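Local coordinates for protein type IV pilus biogenesis factor PilY1 (PDB 3HX6) that primes type IV pilus assembly, supports twitching motility and adhesion to host cells, and appears to regulate pilus retraction by binding and releasing calcium, at residues Asp258-Gly263 / Asp291-Ala296. The protein carries 3 engineered substitutions. Numbering follows the deposited sequence.
With CA (calcium ion), chain C.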
loop_
_atom_site.group_PDB
_atom_site.type_symbol
_atom_site.label_atom_id
_atom_site.label_comp_id
_atom_site.label_asym_id
_atom_site.label_seq_id
_atom_site.Cartn_x
_atom_site.Cartn_y
_atom_site.Cartn_z
ATOM N N ASP A 258 -3.157 17.131 17.139
ATOM C CA ASP A 258 -2.018 16.687 17.933
ATOM C C ASP A 258 -0.834 17.444 17.346
ATOM O O ASP A 258 -0.248 17.024 16.352
ATOM C CB ASP A 258 -1.837 15.174 17.761
ATOM C CG ASP A 258 -0.520 14.673 18.326
ATOM O OD1 ASP A 258 0.131 15.415 19.085
ATOM O OD2 ASP A 258 -0.142 13.526 18.013
ATOM N N ASN A 259 -0.480 18.564 17.962
ATOM C CA ASN A 259 0.583 19.398 17.430
ATOM C C ASN A 259 2.031 19.134 17.821
ATOM O O ASN A 259 2.896 19.976 17.582
ATOM C CB ASN A 259 0.225 20.864 17.675
ATOM C CG ASN A 259 -1.046 21.268 16.949
ATOM O OD1 ASN A 259 -1.540 20.527 16.102
ATOM N ND2 ASN A 259 -1.576 22.439 17.271
ATOM N N ASN A 260 2.305 17.977 18.413
ATOM C CA ASN A 260 3.676 17.633 18.769
ATOM C C ASN A 260 3.897 16.163 18.431
ATOM O O ASN A 260 4.789 15.515 18.966
ATOM C CB ASN A 260 3.947 17.907 20.255
ATOM C CG ASN A 260 3.124 17.028 21.180
ATOM O OD1 ASN A 260 1.934 16.824 20.966
ATOM N ND2 ASN A 260 3.762 16.515 22.228
ATOM N N SER A 261 3.048 15.657 17.541
ATOM C CA SER A 261 3.104 14.282 17.061
ATOM C C SER A 261 3.433 13.228 18.110
ATOM O O SER A 261 4.384 12.461 17.939
ATOM C CB SER A 261 4.121 14.180 15.920
ATOM O OG SER A 261 3.756 15.015 14.837
ATOM N N ASP A 262 2.662 13.177 19.191
ATOM C CA ASP A 262 2.916 12.177 20.222
ATOM C C ASP A 262 1.701 11.279 20.444
ATOM O O ASP A 262 1.687 10.464 21.362
ATOM C CB ASP A 262 3.335 12.843 21.541
ATOM C CG ASP A 262 2.230 13.699 22.151
ATOM O OD1 ASP A 262 1.111 13.715 21.598
ATOM O OD2 ASP A 262 2.486 14.343 23.193
ATOM N N GLY A 263 0.681 11.430 19.605
ATOM C CA GLY A 263 -0.501 10.598 19.738
ATOM C C GLY A 263 -1.498 11.044 20.795
ATOM O O GLY A 263 -2.507 10.377 21.026
ATOM N N ASP A 291 7.564 23.341 25.592
ATOM C CA ASP A 291 6.818 22.265 24.949
ATOM C C ASP A 291 5.473 22.179 25.668
ATOM O O ASP A 291 5.220 21.276 26.463
ATOM C CB ASP A 291 7.594 20.937 25.002
ATOM C CG ASP A 291 7.514 20.254 26.343
ATOM O OD1 ASP A 291 7.756 20.919 27.369
ATOM O OD2 ASP A 291 7.214 19.040 26.364
ATOM N N PRO A 292 4.589 23.148 25.386
ATOM C CA PRO A 292 3.240 23.304 25.940
ATOM C C PRO A 292 2.351 22.069 25.796
ATOM O O PRO A 292 1.306 21.962 26.438
ATOM C CB PRO A 292 2.697 24.500 25.165
ATOM C CG PRO A 292 3.371 24.359 23.836
ATOM C CD PRO A 292 4.786 24.070 24.252
ATOM N N PHE A 293 2.776 21.139 24.952
ATOM C CA PHE A 293 2.015 19.924 24.712
ATOM C C PHE A 293 2.617 18.745 25.462
ATOM O O PHE A 293 2.337 17.590 25.154
ATOM C CB PHE A 293 1.970 19.638 23.212
ATOM C CG PHE A 293 1.407 20.773 22.405
ATOM C CD1 PHE A 293 2.148 21.349 21.377
ATOM C CD2 PHE A 293 0.141 21.281 22.684
ATOM C CE1 PHE A 293 1.633 22.415 20.640
ATOM C CE2 PHE A 293 -0.379 22.344 21.954
ATOM C CZ PHE A 293 0.369 22.911 20.931
ATOM N N SER A 294 3.440 19.054 26.457
ATOM C CA SER A 294 4.084 18.031 27.267
ATOM C C SER A 294 3.056 17.144 27.958
ATOM O O SER A 294 1.969 17.592 28.319
ATOM C CB SER A 294 4.978 18.680 28.329
ATOM O OG SER A 294 5.518 17.700 29.194
ATOM N N ARG A 295 3.417 15.880 28.141
ATOM C CA ARG A 295 2.547 14.920 28.805
ATOM C C ARG A 295 2.905 14.813 30.284
ATOM O O ARG A 295 2.194 14.177 31.061
ATOM C CB ARG A 295 2.700 13.544 28.161
ATOM C CG ARG A 295 2.060 13.420 26.808
ATOM C CD ARG A 295 1.505 12.020 26.649
ATOM N NE ARG A 295 2.473 11.094 26.082
ATOM C CZ ARG A 295 2.320 9.774 26.067
ATOM N NH1 ARG A 295 1.243 9.213 26.599
ATOM N NH2 ARG A 295 3.238 9.016 25.496
ATOM N N ALA A 296 4.014 15.442 30.653
ATOM C CA ALA A 296 4.529 15.417 32.019
ATOM C C ALA A 296 3.480 15.487 33.121
ATOM O O ALA A 296 3.535 14.716 34.078
ATOM C CB ALA A 296 5.548 16.538 32.202
HETATM CA CA CA C . 0.016 16.115 21.571
HETATM O O HOH W 1 0.757 15.949 23.851
#
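A calcium ion and its water sit at the seam between N260 and F293: N260 OD1 binds the metal at 2.1 Å, while CG of the same amide rests 3.5 Å from F293 CB. The amide thus holds the metal through OD1, packs on F293 CB, and donates from ND2 to D262 OD2 in a weak hydrogen bond of 2.7 Å. With chi1 at 65°, N260 CG lies between its own backbone N and carbonyl carbon, which places OD1 on the ion. D262 takes the same torsion and supplies OD1 to the metal. D258 OD1 is a third ligand; its other oxygen, OD2, accepts the backbone N of G263 at 2.8 Å from above the carboxylate plane, fixing the carboxylate's rotation. The pattern is that of an EF-hand-like calcium loop, completed by the backbone O of V264 and the carboxylate of D266, but here it joins strands 251-257 and 267-272 of a beta-propeller blade instead of two helices. Segment 291-296, from the long connection between strands 276-281 and 307-317 of the same blade, lies along the water side of the ion. The F293 ring packs against N259, with CE1 3.6 Å from N259 CB and the amide nearly perpendicular to the ring (87°); N259 ND2 is hydrogen-bonded to T376 O. P292 CG sits above one ring face, near its rim. Farther along, R295 CG comes within 3.8 Å of D262 OD2, and the bent chain carries the guanidinium past the carboxylate, to hydrogen-bond the backbone oxygens of P67 and I68.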